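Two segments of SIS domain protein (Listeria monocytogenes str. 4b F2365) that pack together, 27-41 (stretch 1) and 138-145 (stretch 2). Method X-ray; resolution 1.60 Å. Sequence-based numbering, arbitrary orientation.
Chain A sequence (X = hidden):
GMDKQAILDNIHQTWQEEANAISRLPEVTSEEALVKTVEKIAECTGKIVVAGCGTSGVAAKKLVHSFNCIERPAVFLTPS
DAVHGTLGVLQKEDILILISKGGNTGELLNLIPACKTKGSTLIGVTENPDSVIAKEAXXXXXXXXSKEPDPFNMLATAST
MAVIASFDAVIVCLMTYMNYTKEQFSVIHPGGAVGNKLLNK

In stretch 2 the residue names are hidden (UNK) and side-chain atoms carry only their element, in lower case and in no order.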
ATOM      1  N   GLU A  27      27.981   9.006  15.958  1.00 17.45           N
ATOM      2  CA  GLU A  27      27.952  10.299  16.662  1.00 19.57           C
ATOM      3  C   GLU A  27      26.547  10.837  16.964  1.00 19.01           C
ATOM      4  O   GLU A  27      26.359  11.530  17.975  1.00 20.10           O
ATOM      5  CB  GLU A  27      28.707  11.366  15.860  1.00 20.99           C
ATOM      6  CG  GLU A  27      30.154  11.049  15.511  1.00 26.23           C
ATOM      7  CD  GLU A  27      30.773  12.100  14.579  1.00 33.06           C
ATOM      8  OE1 GLU A  27      30.290  13.260  14.542  1.00 36.42           O
ATOM      9  OE2 GLU A  27      31.746  11.756  13.875  1.00 36.39           O
ATOM     10  N   VAL A  28      25.576  10.492  16.104  1.00 18.23           N
ATOM     11  CA  VAL A  28      24.206  11.023  16.166  1.00 17.70           C
ATOM     12  C   VAL A  28      23.169  10.051  16.764  1.00 16.86           C
ATOM     13  O   VAL A  28      22.046  10.464  17.069  1.00 20.14           O
ATOM     14  CB  VAL A  28      23.765  11.504  14.764  1.00 17.47           C
ATOM     15  CG1 VAL A  28      24.841  12.475  14.160  1.00 19.49           C
ATOM     16  CG2 VAL A  28      23.508  10.313  13.846  1.00 19.51           C
ATOM     17  N   THR A  29      23.533   8.775  16.915  1.00 14.83           N
ATOM     18  CA  THR A  29      22.703   7.785  17.578  1.00 13.58           C
ATOM     19  C   THR A  29      23.148   7.623  19.048  1.00 14.98           C
ATOM     20  O   THR A  29      24.234   8.131  19.465  1.00 16.70           O
ATOM     21  CB  THR A  29      22.732   6.415  16.846  1.00 13.87           C
ATOM     22  OG1 THR A  29      24.084   5.961  16.722  1.00 16.55           O
ATOM     23  CG2 THR A  29      22.137   6.489  15.447  1.00 12.84           C
ATOM     24  N   SER A  30      22.308   6.916  19.810  1.00 16.29           N
ATOM     25  CA  SER A  30      22.530   6.604  21.221  1.00 16.56           C
ATOM     26  C   SER A  30      22.895   5.142  21.364  1.00 16.01           C
ATOM     27  O   SER A  30      22.102   4.260  20.985  1.00 16.93           O
ATOM     28  CB  SER A  30      21.265   6.888  22.056  1.00 16.89           C
ATOM     29  OG  SER A  30      21.372   6.330  23.366  1.00 15.64           O
ATOM     30  N   GLU A  31      24.079   4.863  21.938  1.00 16.67           N
ATOM     31  CA  GLU A  31      24.463   3.468  22.193  1.00 15.60           C
ATOM     32  C   GLU A  31      23.454   2.704  23.068  1.00 15.98           C
ATOM     33  O   GLU A  31      23.113   1.564  22.757  1.00 16.59           O
ATOM     34  CB  GLU A  31      25.873   3.377  22.790  1.00 17.69           C
ATOM     35  CG  GLU A  31      26.908   3.752  21.764  1.00 16.14           C
ATOM     36  CD  GLU A  31      28.343   3.586  22.240  1.00 23.04           C
ATOM     37  OE1 GLU A  31      28.556   3.379  23.452  1.00 21.79           O
ATOM     38  OE2 GLU A  31      29.252   3.675  21.371  1.00 23.86           O
ATOM     39  N   GLU A  32      22.986   3.348  24.139  1.00 16.22           N
ATOM     40  CA  GLU A  32      21.969   2.758  25.017  1.00 17.28           C
ATOM     41  C   GLU A  32      20.725   2.397  24.194  1.00 16.36           C
ATOM     42  O   GLU A  32      20.241   1.251  24.247  1.00 15.99           O
ATOM     43  CB  GLU A  32      21.646   3.683  26.211  1.00 17.48           C
ATOM     44  CG  GLU A  32      22.723   3.619  27.308  1.00 26.57           C
ATOM     45  CD  GLU A  32      22.384   4.464  28.530  1.00 33.82           C
ATOM     46  OE1 GLU A  32      22.025   5.651  28.360  1.00 36.79           O
ATOM     47  OE2 GLU A  32      22.500   3.945  29.663  1.00 40.81           O
ATOM     48  N   ALA A  33      20.234   3.336  23.386  1.00 17.06           N
ATOM     49  CA  ALA A  33      19.031   3.067  22.551  1.00 16.16           C
ATOM     50  C   ALA A  33      19.232   1.950  21.534  1.00 15.55           C
ATOM     51  O   ALA A  33      18.354   1.140  21.325  1.00 17.21           O
ATOM     52  CB  ALA A  33      18.544   4.333  21.861  1.00 16.85           C
ATOM     53  N   LEU A  34      20.404   1.908  20.893  1.00 15.24           N
ATOM     54  CA  LEU A  34      20.736   0.854  19.917  1.00 16.08           C
ATOM     55  C   LEU A  34      20.650  -0.541  20.545  1.00 15.86           C
ATOM     56  O   LEU A  34      19.990  -1.461  20.019  1.00 15.90           O
ATOM     57  CB  LEU A  34      22.140   1.104  19.332  1.00 13.44           C
ATOM     58  CG  LEU A  34      22.252   2.319  18.399  1.00 14.50           C
ATOM     59  CD1 LEU A  34      23.692   2.835  18.232  1.00 17.95           C
ATOM     60  CD2 LEU A  34      21.672   2.004  17.014  1.00 14.66           C
ATOM     61  N   VAL A  35      21.275  -0.689  21.704  1.00 16.39           N
ATOM     62  CA  VAL A  35      21.283  -1.974  22.406  1.00 15.82           C
ATOM     63  C   VAL A  35      19.888  -2.356  22.921  1.00 16.70           C
ATOM     64  O   VAL A  35      19.436  -3.495  22.703  1.00 17.38           O
ATOM     65  CB  VAL A  35      22.323  -1.975  23.541  1.00 13.89           C
ATOM     66  CG1 VAL A  35      22.169  -3.240  24.401  1.00 17.21           C
ATOM     67  CG2 VAL A  35      23.741  -1.842  22.920  1.00 18.32           C
ATOM     68  N   LYS A  36      19.207  -1.388  23.546  1.00 16.33           N
ATOM     69  CA  LYS A  36      17.856  -1.608  24.088  1.00 17.42           C
ATOM     70  C   LYS A  36      16.891  -1.993  22.973  1.00 16.97           C
ATOM     71  O   LYS A  36      16.077  -2.914  23.140  1.00 16.75           O
ATOM     72  CB  LYS A  36      17.316  -0.403  24.867  1.00 18.36           C
ATOM     73  CG  LYS A  36      17.865  -0.199  26.272  1.00 25.46           C
ATOM     74  CD  LYS A  36      16.873   0.681  27.066  1.00 32.59           C
ATOM     75  CE  LYS A  36      17.340   0.996  28.479  1.00 34.98           C
ATOM     76  NZ  LYS A  36      16.258   1.673  29.263  1.00 38.80           N
ATOM     77  N   THR A  37      17.032  -1.350  21.810  1.00 17.06           N
ATOM     78  CA  THR A  37      16.177  -1.661  20.663  1.00 16.00           C
ATOM     79  C   THR A  37      16.414  -3.094  20.167  1.00 15.26           C
ATOM     80  O   THR A  37      15.454  -3.802  19.876  1.00 15.13           O
ATOM     81  CB  THR A  37      16.353  -0.594  19.547  1.00 16.73           C
ATOM     82  OG1 THR A  37      16.023   0.698  20.102  1.00 17.14           O
ATOM     83  CG2 THR A  37      15.499  -0.875  18.325  1.00 15.15           C
ATOM     84  N   VAL A  38      17.677  -3.517  20.043  1.00 13.30           N
ATOM     85  CA  VAL A  38      17.992  -4.895  19.652  1.00 14.12           C
ATOM     86  C   VAL A  38      17.406  -5.913  20.641  1.00 14.79           C
ATOM     87  O   VAL A  38      16.813  -6.897  20.223  1.00 15.23           O
ATOM     88  CB  VAL A  38      19.519  -5.135  19.526  1.00 14.37           C
ATOM     89  CG1 VAL A  38      19.838  -6.621  19.299  1.00 17.21           C
ATOM     90  CG2 VAL A  38      20.106  -4.204  18.421  1.00 14.74           C
ATOM     91  N   GLU A  39      17.609  -5.674  21.938  1.00 15.40           N
ATOM     92  CA  GLU A  39      17.139  -6.561  23.013  1.00 17.25           C
ATOM     93  C   GLU A  39      15.627  -6.648  23.026  1.00 16.53           C
ATOM     94  O   GLU A  39      15.060  -7.750  23.007  1.00 17.33           O
ATOM     95  CB  GLU A  39      17.637  -6.067  24.382  1.00 17.25           C
ATOM     96  CG  GLU A  39      19.132  -6.221  24.585  1.00 19.49           C
ATOM     97  CD  GLU A  39      19.658  -5.612  25.900  1.00 20.88           C
ATOM     98  OE1 GLU A  39      18.999  -4.743  26.513  1.00 26.40           O
ATOM     99  OE2 GLU A  39      20.763  -5.993  26.313  1.00 23.22           O
ATOM    100  N   LYS A  40      14.999  -5.478  23.009  1.00 16.23           N
ATOM    101  CA  LYS A  40      13.530  -5.382  23.038  1.00 16.13           C
ATOM    102  C   LYS A  40      12.882  -6.090  21.844  1.00 14.53           C
ATOM    103  O   LYS A  40      11.886  -6.796  22.027  1.00 17.45           O
ATOM    104  CB  LYS A  40      13.076  -3.926  23.086  1.00 17.47           C
ATOM    105  CG  LYS A  40      11.631  -3.717  23.549  1.00 22.54           C
ATOM    106  CD  LYS A  40      11.513  -3.861  25.066  1.00 26.15           C
ATOM    107  CE  LYS A  40      10.085  -3.653  25.557  1.00 28.86           C
ATOM    108  NZ  LYS A  40       9.964  -4.013  26.996  1.00 30.64           N
ATOM    109  N   ILE A  41      13.427  -5.898  20.637  1.00 14.71           N
ATOM    110  CA  ILE A  41      12.879  -6.522  19.411  1.00 14.90           C
ATOM    111  C   ILE A  41      13.117  -8.034  19.411  1.00 15.64           C
ATOM    112  O   ILE A  41      12.228  -8.793  19.045  1.00 16.43           O
ATOM    113  CB  ILE A  41      13.329  -5.816  18.112  1.00 12.54           C
ATOM    114  CG1 ILE A  41      12.760  -4.393  18.080  1.00 13.29           C
ATOM    115  CG2 ILE A  41      12.933  -6.608  16.838  1.00 14.17           C
ATOM    116  CD1 ILE A  41      13.312  -3.547  16.898  1.00 18.78           C
ATOM    117  N   UNK A 138       9.113   5.115  25.064  1.00 16.92           N
ATOM    118  CA  UNK A 138       9.759   4.224  26.042  1.00 16.65           C
ATOM    119  C   UNK A 138      11.245   4.103  25.677  1.00 17.20           C
ATOM    120  O   UNK A 138      12.087   3.940  26.560  1.00 18.41           O
ATOM    121  c   UNK A 138       7.646   2.956  26.481  1.00 16.99           C
ATOM    122  o   UNK A 138       7.387   3.539  27.566  1.00 19.06           O
ATOM    123  o   UNK A 138       6.769   2.483  25.740  1.00 19.42           O
ATOM    124  c   UNK A 138       9.085   2.866  26.053  1.00 17.57           C
ATOM    125  N   UNK A 139      11.530   4.127  24.376  1.00 16.69           N
ATOM    126  CA  UNK A 139      12.905   4.204  23.861  1.00 14.74           C
ATOM    127  C   UNK A 139      12.949   5.383  22.884  1.00 13.55           C
ATOM    128  O   UNK A 139      12.348   5.312  21.796  1.00 15.82           O
ATOM    129  c   UNK A 139      13.455   0.389  23.321  1.00 20.39           C
ATOM    130  c   UNK A 139      13.329   1.709  24.062  1.00 16.92           C
ATOM    131  c   UNK A 139      13.370   2.922  23.139  1.00 15.22           C
ATOM    132  c   UNK A 139      14.797   3.077  22.622  1.00 18.06           C
ATOM    133  N   UNK A 140      13.606   6.472  23.278  1.00 15.87           N
ATOM    134  CA  UNK A 140      13.907   7.595  22.379  1.00 15.66           C
ATOM    135  C   UNK A 140      15.143   7.105  21.586  1.00 17.10           C
ATOM    136  O   UNK A 140      16.174   6.735  22.189  1.00 16.65           O
ATOM    137  c   UNK A 140      14.883   9.973  22.364  1.00 15.19           C
ATOM    138  c   UNK A 140      16.593  11.708  22.241  1.00 20.05           C
ATOM    139  c   UNK A 140      16.181  12.035  20.958  1.00 19.37           C
ATOM    140  c   UNK A 140      15.959  10.678  22.936  1.00 14.74           C
ATOM    141  c   UNK A 140      15.111  11.349  20.372  1.00 19.93           C
ATOM    142  c   UNK A 140      14.197   8.891  23.161  1.00 14.75           C
ATOM    143  c   UNK A 140      14.470  10.327  21.086  1.00 16.28           C
ATOM    144  N   UNK A 141      14.987   7.065  20.260  1.00 16.48           N
ATOM    145  CA  UNK A 141      15.988   6.556  19.325  1.00 15.32           C
ATOM    146  C   UNK A 141      16.444   7.749  18.477  1.00 15.80           C
ATOM    147  O   UNK A 141      15.878   8.007  17.400  1.00 15.19           O
ATOM    148  c   UNK A 141      15.391   5.418  18.497  1.00 15.71           C
ATOM    149  c   UNK A 141      17.640   2.536  17.284  1.00 17.85           C
ATOM    150  c   UNK A 141      16.716   3.308  18.040  1.00 15.65           C
ATOM    151  c   UNK A 141      18.240   3.073  16.134  1.00 15.22           C
ATOM    152  c   UNK A 141      16.410   4.622  17.688  1.00 12.76           C
ATOM    153  c   UNK A 141      17.921   4.398  15.753  1.00 17.81           C
ATOM    154  c   UNK A 141      17.001   5.148  16.517  1.00 16.13           C
ATOM    155  N   UNK A 142      17.458   8.493  18.959  1.00 17.24           N
ATOM    156  CA  UNK A 142      17.940   9.649  18.198  1.00 17.09           C
ATOM    157  C   UNK A 142      18.637   9.280  16.889  1.00 16.99           C
ATOM    158  O   UNK A 142      19.382   8.311  16.832  1.00 16.75           O
ATOM    159  c   UNK A 142      19.321   9.233  20.108  1.00 18.45           C
ATOM    160  c   UNK A 142      18.120   8.406  20.280  1.00 17.30           C
ATOM    161  c   UNK A 142      18.945  10.318  19.148  1.00 17.35           C
ATOM    162  N   UNK A 143      18.358  10.047  15.849  1.00 16.72           N
ATOM    163  CA  UNK A 143      19.001   9.914  14.530  1.00 16.59           C
ATOM    164  C   UNK A 143      18.904  11.300  13.897  1.00 16.12           C
ATOM    165  O   UNK A 143      17.843  11.937  13.978  1.00 19.12           O
ATOM    166  c   UNK A 143      18.916   8.864  12.140  1.00 18.13           C
ATOM    167  c   UNK A 143      16.812   8.988  13.643  1.00 24.08           C
ATOM    168  c   UNK A 143      18.328   8.847  13.629  1.00 16.41           C
ATOM    169  N   UNK A 144      19.996  11.791  13.315  1.00 16.98           N
ATOM    170  CA  UNK A 144      20.001  13.114  12.707  1.00 15.79           C
ATOM    171  C   UNK A 144      21.099  13.198  11.668  1.00 16.76           C
ATOM    172  O   UNK A 144      21.966  12.318  11.619  1.00 16.66           O
ATOM    173  o   UNK A 144      21.465  14.225  14.354  1.00 15.15           O
ATOM    174  c   UNK A 144      20.159  14.218  13.779  1.00 15.95           C
ATOM    175  N   UNK A 145      21.001  14.228  10.834  1.00 17.64           N
ATOM    176  CA  UNK A 145      21.973  14.546   9.779  1.00 18.83           C
ATOM    177  C   UNK A 145      22.274  16.043   9.847  1.00 20.37           C
ATOM    178  O   UNK A 145      21.381  16.852  10.150  1.00 20.33           O
ATOM    179  c   UNK A 145      21.190  12.607   8.379  1.00 16.48           C
ATOM    180  c   UNK A 145      20.177  14.869   8.014  1.00 17.58           C
ATOM    181  c   UNK A 145      21.453  14.124   8.395  1.00 20.93           C
TER
HETATM  182  O   HOH W   1      21.359  13.085  16.882  1.00 21.07           O
HETATM  183  O   HOH W   2      19.734   6.136  18.447  1.00 21.22           O

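Position 138 carries two side-chain carbons, the second bearing two oxygens: a carboxylate separated from CA by one carbon, Asp-138. The side chain is out of reach of stretch 1; its nearest approach is Asp-138 CB to Lys-40 CE, 6.6 Å.

Position 139 has four carbons, forked at the first, with one arm two carbons long. That branching is isoleucine's, Ile-139. Its CA-to-CB bond points toward the helix, and the side chain meets three successive turns: CG2 lies 4.0 Å from Ala-33 CB and 3.7 Å from Thr-37 OG1, while CD1 lies 4.3 Å from Lys-40 CB.

At position 140, one carbon leads to a six-carbon ring without a hydroxyl, which identifies Phe-140. The ring remains clear of stretch 1, but the backbone does not: Phe-140 O is 3.4 Å from Ala-33 CB.

Position 141 repeats the pattern of one carbon and a six-carbon ring, hence Phe-141. Its CA-to-CB bond points sideways, yet the ring end comes nearer. Thr-37 OG1 sits at the ring edge, 3.4 Å from Phe-141 CD2, and Leu-34 CD2 is 3.7 Å from Phe-141 CZ. The threonine hydroxyl donates to Ala-33 O (OG1 to O, 2.7 Å), so its hydrogen is directed into the helix.

Position 142 has three carbons closing a ring onto the backbone N, the mark of Pro-142. Its CG packs 3.6 Å from Ser-30 CB. Ser-30 OG caps the helix, accepting from Ala-33 N at 3.2 Å with an N-H...acceptor angle of 171°.

Position 143 shows one carbon carrying two more, a fork that fits Val-143. Its CA-to-CB bond points away, and the nearest approach of the side chain is Val-143 CB to Thr-29 CG2, 4.8 Å.

Position 144 has one carbon and one oxygen, giving Ser-144. Its OG is 3.6 Å from Val-28 CB; a water joins this OG (2.8 Å from the water O) to Val-28 O (2.7 Å from the water O).

Position 145 again has a three-carbon fork, Val-145, with its CA-to-CB bond pointing away and its side chain making no contact with stretch 1.

No direct hydrogen bond crosses the contact, which buries 574 Å² over both sides. Ala-33 takes part in three of the four apolar side-chain pairs. The axes of helix 31-41 and strand 139-142 approach to 7.9 Å, with 122° between their N-to-C directions. Beyond these pairs, Thr-29 CA makes a CA-H...O contact with Pro-142 O (3.4 Å, 158° at H), and a second water donates to Pro-142 O (2.7 Å from the water O) while accepting from Ser-30 N (3.0 Å from the water O).

Stretch 2 138-145: DIFFPVSV
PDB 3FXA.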